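Side-chain contacts in purine-binding protein BAB2_0673 (Brucella melitensis biovar Abortus, PDB 3S99), which binds adenine and probably other purines such as guanine, and may serve in an ABC-type uptake system for them: residues A[38-41]-A[42-46]; A[45-48]-A[49-52]; A[162-165]-A[166-170]; A[298-301]-A[302-306]. One frame throughout, in Å; residues are numbered along the deposited sequence.

Contact 1: A[38-41]-A[42-46]. With ADE (adenine), chain T.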
loop_
_atom_site.group_PDB
_atom_site.type_symbol
_atom_site.label_atom_id
_atom_site.label_comp_id
_atom_site.label_asym_id
_atom_site.label_seq_id
_atom_site.Cartn_x
_atom_site.Cartn_y
_atom_site.Cartn_z
ATOM N N GLY A 38 -3.912 -9.750 12.877
ATOM C CA GLY A 38 -5.274 -10.139 12.593
ATOM C C GLY A 38 -6.041 -9.304 11.569
ATOM O O GLY A 38 -7.148 -9.689 11.208
ATOM N N ASP A 39 -5.488 -8.174 11.098
ATOM C CA ASP A 39 -6.152 -7.424 10.021
ATOM C C ASP A 39 -6.225 -8.218 8.698
ATOM O O ASP A 39 -7.066 -7.931 7.856
ATOM C CB ASP A 39 -5.566 -6.002 9.819
ATOM C CG ASP A 39 -4.177 -5.964 9.179
ATOM O OD1 ASP A 39 -3.585 -7.001 8.816
ATOM O OD2 ASP A 39 -3.655 -4.826 9.053
ATOM N N PHE A 40 -5.363 -9.232 8.571
ATOM C CA PHE A 40 -5.211 -10.059 7.368
ATOM C C PHE A 40 -5.006 -9.221 6.099
ATOM O O PHE A 40 -5.384 -9.636 5.004
ATOM C CB PHE A 40 -6.339 -11.090 7.221
ATOM C CG PHE A 40 -6.214 -12.231 8.172
ATOM C CD1 PHE A 40 -5.310 -13.255 7.923
ATOM C CD2 PHE A 40 -6.935 -12.255 9.344
ATOM C CE1 PHE A 40 -5.161 -14.312 8.824
ATOM C CE2 PHE A 40 -6.791 -13.310 10.263
ATOM C CZ PHE A 40 -5.904 -14.335 10.001
ATOM N N GLY A 41 -4.379 -8.057 6.282
ATOM C CA GLY A 41 -4.062 -7.109 5.202
ATOM C C GLY A 41 -2.696 -6.494 5.458
ATOM O O GLY A 41 -1.684 -7.193 5.441
ATOM N N TRP A 42 -2.685 -5.190 5.732
ATOM C CA TRP A 42 -1.456 -4.405 5.817
ATOM C C TRP A 42 -0.536 -4.869 6.917
ATOM O O TRP A 42 0.623 -5.137 6.673
ATOM C CB TRP A 42 -1.794 -2.934 6.076
ATOM C CG TRP A 42 -0.589 -2.082 6.363
ATOM C CD1 TRP A 42 -0.073 -1.737 7.588
ATOM C CD2 TRP A 42 0.265 -1.504 5.385
ATOM N NE1 TRP A 42 1.041 -0.920 7.418
ATOM C CE2 TRP A 42 1.281 -0.791 6.071
ATOM C CE3 TRP A 42 0.245 -1.480 3.985
ATOM C CZ2 TRP A 42 2.284 -0.072 5.395
ATOM C CZ3 TRP A 42 1.274 -0.806 3.306
ATOM C CH2 TRP A 42 2.273 -0.105 4.014
ATOM N N THR A 43 -1.020 -4.916 8.158
ATOM C CA THR A 43 -0.126 -5.293 9.260
ATOM C C THR A 43 0.250 -6.785 9.148
ATOM O O THR A 43 1.395 -7.200 9.403
ATOM C CB THR A 43 -0.721 -4.945 10.616
ATOM O OG1 THR A 43 -0.621 -3.519 10.802
ATOM C CG2 THR A 43 0.040 -5.678 11.749
ATOM N N TYR A 44 -0.714 -7.584 8.711
ATOM C CA TYR A 44 -0.500 -9.014 8.508
ATOM C C TYR A 44 0.676 -9.279 7.547
ATOM O O TYR A 44 1.517 -10.118 7.824
ATOM C CB TYR A 44 -1.779 -9.614 7.948
ATOM C CG TYR A 44 -1.685 -11.049 7.522
ATOM C CD1 TYR A 44 -1.629 -12.070 8.468
ATOM C CD2 TYR A 44 -1.698 -11.404 6.166
ATOM C CE1 TYR A 44 -1.577 -13.426 8.069
ATOM C CE2 TYR A 44 -1.645 -12.748 5.763
ATOM C CZ TYR A 44 -1.589 -13.736 6.711
ATOM O OH TYR A 44 -1.507 -15.038 6.335
ATOM N N GLN A 45 0.698 -8.581 6.408
ATOM C CA GLN A 45 1.797 -8.690 5.447
ATOM C C GLN A 45 3.133 -8.284 6.061
ATOM O O GLN A 45 4.143 -8.927 5.826
ATOM C CB GLN A 45 1.575 -7.799 4.228
ATOM C CG GLN A 45 0.950 -8.382 2.992
ATOM C CD GLN A 45 1.342 -9.792 2.599
ATOM O OE1 GLN A 45 0.632 -10.724 2.921
ATOM N NE2 GLN A 45 2.423 -9.939 1.856
ATOM N N HIS A 46 3.153 -7.211 6.854
ATOM C CA HIS A 46 4.375 -6.909 7.604
ATOM C C HIS A 46 4.807 -8.057 8.508
ATOM O O HIS A 46 5.986 -8.421 8.539
ATOM C CB HIS A 46 4.256 -5.593 8.370
ATOM C CG HIS A 46 4.332 -4.384 7.496
ATOM N ND1 HIS A 46 5.508 -3.983 6.873
ATOM C CD2 HIS A 46 3.385 -3.479 7.145
ATOM C CE1 HIS A 46 5.271 -2.875 6.196
ATOM N NE2 HIS A 46 3.989 -2.558 6.324
HETATM N N9 ADE T . 1.406 3.692 5.924
HETATM C C8 ADE T . 1.530 3.843 4.560
HETATM N N7 ADE T . 0.667 3.158 3.849
HETATM C C5 ADE T . -0.056 2.536 4.872
HETATM C C6 ADE T . -1.117 1.678 4.775
HETATM N N6 ADE T . -1.520 1.351 3.538
HETATM N N1 ADE T . -1.663 1.191 5.937
HETATM C C2 ADE T . -1.149 1.591 7.114
HETATM N N3 ADE T . -0.127 2.419 7.332
HETATM C C4 ADE T . 0.361 2.845 6.143
HETATM O O HOH W 1 -2.884 -2.551 10.316
#

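Contact 2: A[45-48]-A[49-52]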
loop_
_atom_site.group_PDB
_atom_site.type_symbol
_atom_site.label_atom_id
_atom_site.label_comp_id
_atom_site.label_asym_id
_atom_site.label_seq_id
_atom_site.Cartn_x
_atom_site.Cartn_y
_atom_site.Cartn_z
ATOM N N GLN A 45 0.698 -8.581 6.408
ATOM C CA GLN A 45 1.797 -8.690 5.447
ATOM C C GLN A 45 3.133 -8.284 6.061
ATOM O O GLN A 45 4.143 -8.927 5.826
ATOM C CB GLN A 45 1.575 -7.799 4.228
ATOM C CG GLN A 45 0.950 -8.382 2.992
ATOM C CD GLN A 45 1.342 -9.792 2.599
ATOM O OE1 GLN A 45 0.632 -10.724 2.921
ATOM N NE2 GLN A 45 2.423 -9.939 1.856
ATOM N N HIS A 46 3.153 -7.211 6.854
ATOM C CA HIS A 46 4.375 -6.909 7.604
ATOM C C HIS A 46 4.807 -8.057 8.508
ATOM O O HIS A 46 5.986 -8.421 8.539
ATOM C CB HIS A 46 4.256 -5.593 8.370
ATOM C CG HIS A 46 4.332 -4.384 7.496
ATOM N ND1 HIS A 46 5.508 -3.983 6.873
ATOM C CD2 HIS A 46 3.385 -3.479 7.145
ATOM C CE1 HIS A 46 5.271 -2.875 6.196
ATOM N NE2 HIS A 46 3.989 -2.558 6.324
ATOM N N ASP A 47 3.848 -8.668 9.211
ATOM C CA ASP A 47 4.171 -9.676 10.187
ATOM C C ASP A 47 4.509 -10.991 9.502
ATOM O O ASP A 47 5.333 -11.730 10.013
ATOM C CB ASP A 47 2.996 -9.886 11.131
ATOM C CG ASP A 47 3.367 -10.646 12.385
ATOM O OD1 ASP A 47 4.173 -10.127 13.220
ATOM O OD2 ASP A 47 2.825 -11.743 12.548
ATOM N N GLN A 48 3.886 -11.282 8.360
ATOM C CA GLN A 48 4.286 -12.466 7.574
ATOM C C GLN A 48 5.712 -12.286 7.063
ATOM O O GLN A 48 6.438 -13.249 6.906
ATOM C CB GLN A 48 3.320 -12.744 6.411
ATOM C CG GLN A 48 1.932 -13.127 6.864
ATOM C CD GLN A 48 1.902 -14.525 7.421
ATOM O OE1 GLN A 48 1.877 -14.730 8.631
ATOM N NE2 GLN A 48 1.922 -15.489 6.539
ATOM N N ALA A 49 6.108 -11.052 6.801
ATOM C CA ALA A 49 7.489 -10.732 6.372
ATOM C C ALA A 49 8.446 -10.826 7.563
ATOM O O ALA A 49 9.595 -11.312 7.440
ATOM C CB ALA A 49 7.525 -9.341 5.714
ATOM N N ARG A 50 7.983 -10.448 8.752
ATOM C CA ARG A 50 8.777 -10.723 9.958
ATOM C C ARG A 50 9.051 -12.231 10.073
ATOM O O ARG A 50 10.169 -12.638 10.339
ATOM C CB ARG A 50 8.075 -10.244 11.209
ATOM C CG ARG A 50 8.859 -10.401 12.480
ATOM C CD ARG A 50 8.015 -10.059 13.739
ATOM N NE ARG A 50 6.819 -10.912 13.824
ATOM C CZ ARG A 50 6.802 -12.194 14.183
ATOM N NH1 ARG A 50 7.909 -12.830 14.558
ATOM N NH2 ARG A 50 5.644 -12.856 14.182
ATOM N N LYS A 51 8.011 -13.038 9.880
ATOM C CA LYS A 51 8.152 -14.498 9.931
ATOM C C LYS A 51 9.103 -15.063 8.878
ATOM O O LYS A 51 9.831 -16.009 9.159
ATOM C CB LYS A 51 6.786 -15.159 9.816
ATOM C CG LYS A 51 5.923 -14.954 11.056
ATOM C CD LYS A 51 4.519 -15.548 10.819
ATOM C CE LYS A 51 3.700 -15.620 12.091
ATOM N NZ LYS A 51 2.319 -16.034 11.729
ATOM N N GLU A 52 9.102 -14.473 7.685
ATOM C CA GLU A 52 10.063 -14.831 6.629
ATOM C C GLU A 52 11.495 -14.546 7.081
ATOM O O GLU A 52 12.401 -15.374 6.912
ATOM C CB GLU A 52 9.738 -14.112 5.328
ATOM C CG GLU A 52 8.487 -14.667 4.687
ATOM C CD GLU A 52 7.965 -13.890 3.473
ATOM O OE1 GLU A 52 8.612 -12.968 2.972
ATOM O OE2 GLU A 52 6.875 -14.245 2.991
HETATM O O HOH W 2 1.171 -13.041 10.885
#

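Contact 3: A[162-165]-A[166-170]. With ADE (adenine), chain T.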
loop_
_atom_site.group_PDB
_atom_site.type_symbol
_atom_site.label_atom_id
_atom_site.label_comp_id
_atom_site.label_asym_id
_atom_site.label_seq_id
_atom_site.Cartn_x
_atom_site.Cartn_y
_atom_site.Cartn_z
ATOM N N GLU A 162 0.228 9.196 -0.738
ATOM C CA GLU A 162 0.155 7.768 -1.130
ATOM C C GLU A 162 -1.268 7.324 -1.551
ATOM O O GLU A 162 -1.445 6.573 -2.536
ATOM C CB GLU A 162 0.647 6.853 -0.006
ATOM C CG GLU A 162 0.534 5.346 -0.303
ATOM C CD GLU A 162 0.938 4.495 0.873
ATOM O OE1 GLU A 162 1.969 4.836 1.500
ATOM O OE2 GLU A 162 0.236 3.496 1.178
ATOM N N VAL A 163 -2.270 7.809 -0.826
ATOM C CA VAL A 163 -3.650 7.422 -1.108
ATOM C C VAL A 163 -4.186 8.143 -2.343
ATOM O O VAL A 163 -4.865 7.513 -3.174
ATOM C CB VAL A 163 -4.550 7.638 0.126
ATOM C CG1 VAL A 163 -5.983 7.205 -0.180
ATOM C CG2 VAL A 163 -3.979 6.855 1.320
ATOM N N VAL A 164 -3.849 9.429 -2.488
ATOM C CA VAL A 164 -4.239 10.185 -3.666
ATOM C C VAL A 164 -3.612 9.577 -4.933
ATOM O O VAL A 164 -4.288 9.421 -5.940
ATOM C CB VAL A 164 -3.852 11.662 -3.598
ATOM C CG1 VAL A 164 -4.304 12.368 -4.860
ATOM C CG2 VAL A 164 -4.471 12.343 -2.370
ATOM N N GLN A 165 -2.323 9.252 -4.882
ATOM C CA GLN A 165 -1.694 8.500 -5.959
ATOM C C GLN A 165 -2.511 7.265 -6.371
ATOM O O GLN A 165 -2.701 7.009 -7.548
ATOM C CB GLN A 165 -0.314 8.004 -5.550
ATOM C CG GLN A 165 0.784 9.070 -5.308
ATOM C CD GLN A 165 1.986 8.403 -4.610
ATOM O OE1 GLN A 165 2.163 7.184 -4.738
ATOM N NE2 GLN A 165 2.770 9.177 -3.845
ATOM N N GLY A 166 -2.956 6.495 -5.385
ATOM C CA GLY A 166 -3.631 5.224 -5.624
ATOM C C GLY A 166 -4.982 5.389 -6.283
ATOM O O GLY A 166 -5.323 4.656 -7.217
ATOM N N ILE A 167 -5.729 6.385 -5.825
ATOM C CA ILE A 167 -7.007 6.723 -6.418
ATOM C C ILE A 167 -6.782 7.165 -7.872
ATOM O O ILE A 167 -7.471 6.695 -8.796
ATOM C CB ILE A 167 -7.718 7.825 -5.608
ATOM C CG1 ILE A 167 -8.126 7.298 -4.224
ATOM C CG2 ILE A 167 -8.944 8.360 -6.365
ATOM C CD1 ILE A 167 -8.630 8.407 -3.213
ATOM N N ASN A 168 -5.810 8.049 -8.072
ATOM C CA ASN A 168 -5.533 8.581 -9.406
ATOM C C ASN A 168 -5.080 7.507 -10.353
ATOM O O ASN A 168 -5.565 7.450 -11.485
ATOM C CB ASN A 168 -4.506 9.690 -9.358
ATOM C CG ASN A 168 -5.081 10.994 -8.858
ATOM O OD1 ASN A 168 -6.263 11.260 -9.035
ATOM N ND2 ASN A 168 -4.230 11.823 -8.235
ATOM N N SER A 169 -4.156 6.656 -9.909
ATOM C CA SER A 169 -3.696 5.560 -10.741
ATOM C C SER A 169 -4.789 4.572 -11.123
ATOM O O SER A 169 -4.869 4.131 -12.276
ATOM C CB SER A 169 -2.566 4.817 -10.062
ATOM O OG SER A 169 -2.031 3.884 -10.960
ATOM N N PHE A 170 -5.621 4.208 -10.151
ATOM C CA PHE A 170 -6.769 3.347 -10.387
ATOM C C PHE A 170 -7.708 3.899 -11.471
ATOM O O PHE A 170 -8.101 3.186 -12.404
ATOM C CB PHE A 170 -7.504 3.123 -9.062
ATOM C CG PHE A 170 -8.721 2.250 -9.174
ATOM C CD1 PHE A 170 -8.602 0.880 -9.294
ATOM C CD2 PHE A 170 -9.996 2.807 -9.107
ATOM C CE1 PHE A 170 -9.731 0.076 -9.383
ATOM C CE2 PHE A 170 -11.133 1.994 -9.210
ATOM C CZ PHE A 170 -10.999 0.646 -9.328
HETATM N N9 ADE T . 1.406 3.692 5.924
HETATM C C8 ADE T . 1.530 3.843 4.560
HETATM N N7 ADE T . 0.667 3.158 3.849
HETATM C C5 ADE T . -0.056 2.536 4.872
HETATM C C6 ADE T . -1.117 1.678 4.775
HETATM N N6 ADE T . -1.520 1.351 3.538
HETATM N N1 ADE T . -1.663 1.191 5.937
HETATM C C2 ADE T . -1.149 1.591 7.114
HETATM N N3 ADE T . -0.127 2.419 7.332
HETATM C C4 ADE T . 0.361 2.845 6.143
#

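Contact 4: A[298-301]-A[302-306]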
loop_
_atom_site.group_PDB
_atom_site.type_symbol
_atom_site.label_atom_id
_atom_site.label_comp_id
_atom_site.label_asym_id
_atom_site.label_seq_id
_atom_site.Cartn_x
_atom_site.Cartn_y
_atom_site.Cartn_z
ATOM N N LYS A 298 -7.848 -11.668 -17.550
ATOM C CA LYS A 298 -6.594 -12.165 -16.957
ATOM C C LYS A 298 -5.387 -11.944 -17.898
ATOM O O LYS A 298 -4.330 -11.491 -17.472
ATOM C CB LYS A 298 -6.761 -13.657 -16.596
ATOM C CG LYS A 298 -5.499 -14.392 -16.225
ATOM C CD LYS A 298 -5.801 -15.812 -15.702
ATOM C CE LYS A 298 -4.662 -16.770 -16.040
ATOM N NZ LYS A 298 -4.539 -17.913 -15.084
ATOM N N LYS A 299 -5.537 -12.228 -19.185
ATOM C CA LYS A 299 -4.459 -12.011 -20.138
ATOM C C LYS A 299 -4.048 -10.537 -20.179
ATOM O O LYS A 299 -2.871 -10.219 -20.212
ATOM C CB LYS A 299 -4.876 -12.494 -21.532
ATOM C CG LYS A 299 -3.831 -12.227 -22.602
ATOM C CD LYS A 299 -4.144 -12.887 -23.935
ATOM C CE LYS A 299 -3.496 -12.076 -25.060
ATOM N NZ LYS A 299 -3.567 -12.739 -26.360
ATOM N N LEU A 300 -5.027 -9.641 -20.131
ATOM C CA LEU A 300 -4.756 -8.210 -20.169
ATOM C C LEU A 300 -4.134 -7.726 -18.872
ATOM O O LEU A 300 -3.208 -6.913 -18.890
ATOM C CB LEU A 300 -6.036 -7.428 -20.515
ATOM C CG LEU A 300 -5.886 -5.898 -20.490
ATOM C CD1 LEU A 300 -4.788 -5.473 -21.484
ATOM C CD2 LEU A 300 -7.227 -5.235 -20.788
ATOM N N ALA A 301 -4.610 -8.244 -17.742
ATOM C CA ALA A 301 -3.988 -7.929 -16.453
ATOM C C ALA A 301 -2.528 -8.352 -16.449
ATOM O O ALA A 301 -1.661 -7.591 -16.017
ATOM C CB ALA A 301 -4.747 -8.606 -15.305
ATOM N N GLU A 302 -2.258 -9.577 -16.899
ATOM C CA GLU A 302 -0.866 -10.068 -17.039
ATOM C C GLU A 302 -0.001 -9.175 -17.904
ATOM O O GLU A 302 1.126 -8.837 -17.532
ATOM C CB GLU A 302 -0.836 -11.467 -17.638
ATOM C CG GLU A 302 -1.302 -12.544 -16.674
ATOM C CD GLU A 302 -1.671 -13.878 -17.344
ATOM O OE1 GLU A 302 -1.682 -13.997 -18.599
ATOM O OE2 GLU A 302 -1.955 -14.823 -16.586
ATOM N N GLU A 303 -0.534 -8.810 -19.064
ATOM C CA GLU A 303 0.161 -7.938 -19.995
ATOM C C GLU A 303 0.428 -6.571 -19.386
ATOM O O GLU A 303 1.483 -6.002 -19.576
ATOM C CB GLU A 303 -0.638 -7.776 -21.284
ATOM C CG GLU A 303 -0.569 -9.010 -22.176
ATOM C CD GLU A 303 -1.542 -8.993 -23.339
ATOM O OE1 GLU A 303 -2.457 -8.129 -23.416
ATOM O OE2 GLU A 303 -1.406 -9.892 -24.182
ATOM N N THR A 304 -0.520 -6.050 -18.637
ATOM C CA THR A 304 -0.343 -4.727 -18.042
ATOM C C THR A 304 0.736 -4.730 -16.962
ATOM O O THR A 304 1.586 -3.835 -16.926
ATOM C CB THR A 304 -1.659 -4.266 -17.477
ATOM O OG1 THR A 304 -2.626 -4.420 -18.521
ATOM C CG2 THR A 304 -1.570 -2.812 -17.003
ATOM N N GLU A 305 0.686 -5.732 -16.092
ATOM C CA GLU A 305 1.676 -5.888 -15.026
ATOM C C GLU A 305 3.042 -6.058 -15.657
ATOM O O GLU A 305 4.017 -5.455 -15.202
ATOM C CB GLU A 305 1.361 -7.090 -14.117
ATOM C CG GLU A 305 2.445 -7.339 -13.051
ATOM C CD GLU A 305 2.014 -8.271 -11.928
ATOM O OE1 GLU A 305 1.169 -9.152 -12.178
ATOM O OE2 GLU A 305 2.543 -8.120 -10.787
ATOM N N ALA A 306 3.092 -6.837 -16.733
ATOM C CA ALA A 306 4.354 -7.126 -17.396
ATOM C C ALA A 306 4.956 -5.864 -17.978
ATOM O O ALA A 306 6.168 -5.696 -17.941
ATOM C CB ALA A 306 4.187 -8.177 -18.502
#

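Contact 1: A[38-41]-A[42-46]
D39 reaches its carboxylate forward to the first turn of the helix that starts at W42. From CB, with CG between the backbone N and the carbonyl carbon (chi1 72°), the group faces the amides of the helix start. D39 CG itself lies 3.5 Å from T43 N. D39 OD1 accepts from Y44 N at 2.9 Å, on its syn side, and from the other face of the carboxylate plane takes the amide of G41, closing an Asx turn. D39 OD2 accepts from T43 N at 2.8 Å through its syn lone pair, and a water bridges OD2 to T43 OG1. Three N-H groups thus meet one acid, and the helix end probably stabilises its negative charge. G41, at the N-cap position, has no CB to press on W42 N, while its O accepts from Q45 N. Outside this, the F40 and Y44 rings meet obliquely, their planes at 43°. W42 lays one indole face against adenine, with ADE N1 3.3 Å above its plane, and donates NE1 to T93 O. The turn joins strand 27-32 to helix 42-57, beside D217 of a loop and D253, the last residue of strand 247-253.

Contact 2: A[45-48]-A[49-52]
R50 reaches back one helical turn to D47 and grips it side-on, with two nitrogens directed at a single oxygen. The NE bond is the short one, 2.8 Å from R50 NE to D47 OD1 and nearly straight at 166°; R50 NH2 meets the same OD1 at 3.2 Å, and its bond to D47 OD2 is weak. D47 OD1 lies in the guanidinium plane; the carboxylate and guanidinium planes are turned 46° apart, and both nitrogens approach from one face of the carboxylate. The bend of R50 at chi3 (58°) folds the guanidinium alongside the acid, so that the two side chains run side by side. On the other oxygen, a water 2.7 Å from D47 OD2 also donates to Q48 OE1. K51 comes across this group with its extended chain: its NZ makes a weak bond, 3.4 Å long, to Q48 OE1 and stays 4.4 Å from D47 OD2, an attraction short of a salt bridge.

The second shell fixes the pair. Y33 OH is bonded to D47 OD1 and T63 OG1 to R50 NH1, while F65 packs against both side chains; the arginine's charge and the hydrogen bonds from tyrosine and water probably make the buried carboxylate tolerable. A49, a small residue, touches W255 on another side of the helix, near H46, whose ND1 is bonded to Y259 OH. The i to i+3 salt bridge lies on the helix of a beta-alpha-beta unit, strand 27-32, helix 42-57 and strand 61-66, and its residues meet T63 and F65 of the last strand.

Contact 3: A[162-165]-A[166-170]
This is a local, buried contact between successive turns of helix 161-175, the helix of a beta-alpha-beta unit that links strands 151-156 and 182-187, and its N-terminal turn borders the adenine pocket. The pieces 162-165 and 166-170 are joined by regular i to i+4 backbone bonds, among them I167 N to V163 O at 3.0 Å and S169 N to Q165 O at 2.8 Å. Toward the sheet, V163 and I167 meet through V163 CG1 and I167 CD1, 4.2 Å apart, and both lie against W187; branched apolar chains suit the packing against its indole. V164 and N168 run side by side on another flank, where V164 CG1 is 3.4 Å from N168 ND2. The amide of N168 serves the C-terminal part of the chain, OD1 accepting from V347 N and ND2 donating to F345 O, and Q165 NE2 likewise donates to L340 O. An asparagine suits this place because its one amide both gives and takes a bond. S169 gives its hydroxyl a partner in Y133 O, on helix 132-146.

At the pocket end, E162 sends an extended chain, CG anti to the backbone N (chi1 177°), away from the rest of its helix and toward the ligand. Its carboxylate also bonds to H215 NE2 through OE2, so one oxygen is held by the protein while facing the base. The closest approach to the purine is E162 OE2 to ADE N7, 2.7 Å.

Contact 4: A[298-301]-A[302-306]
T304 and L300 make the close part of this contact, where the hydroxyl of T304 turns back onto the carbonyl of the preceding turn. T304 OG1 donates to L300 O at 2.6 Å, from above the carbonyl plane, while T304 N donates to the same oxygen at 2.8 Å from the opposite face. With OG1 anti to its own carbonyl carbon and beside the backbone N (chi1 -51°), this torsion turns the hydroxyl toward L300 O, and a buried threonine thereby meets its polar need within its own helix. L300 CD1 also touches T304 OG1, at 3.8 Å, and A301, too small to hold the helix off its neighbours, lies on the same inner side.

The other side is looser and carries charge. K298 crosses E302 obliquely, and K299 crosses E303, but the contact is made by methylenes: K298 CE is 3.4 Å from E302 OE2. The ammonium K299 NZ stays 4.2 Å from E303 OE2, beyond a salt bridge; the exposed K298, K299 and E303 have long chains that reach solvent. Helix 295-310 packs its inner side on helix 132-146, L300 against V141 and K145, A301 on I142 and T304 on Y137, while E305 bonds to M287 N on strand 285-287.

In the fold
Along the chain the contacts come in order 1, 2, 3, 4. Contacts 1 and 2 share Q45 and H46 on helix 42-57, their centres about 9 Å apart, and this helix belongs with the parallel sheet that contains strands 27-32 and 61-66. Contact 3 lies on helix 161-175 beside the second, mixed sheet, across the chain's centre and about 20 Å from contact 1 between centres. Both contacts touch adenine, so the two helices offer the base contacts from two parts of the fold, as in periplasmic-type binding proteins. Contact 4, about 20 Å from contact 3 between centres, lies away from the site; its helix and contact 3's both pack on helix 132-146.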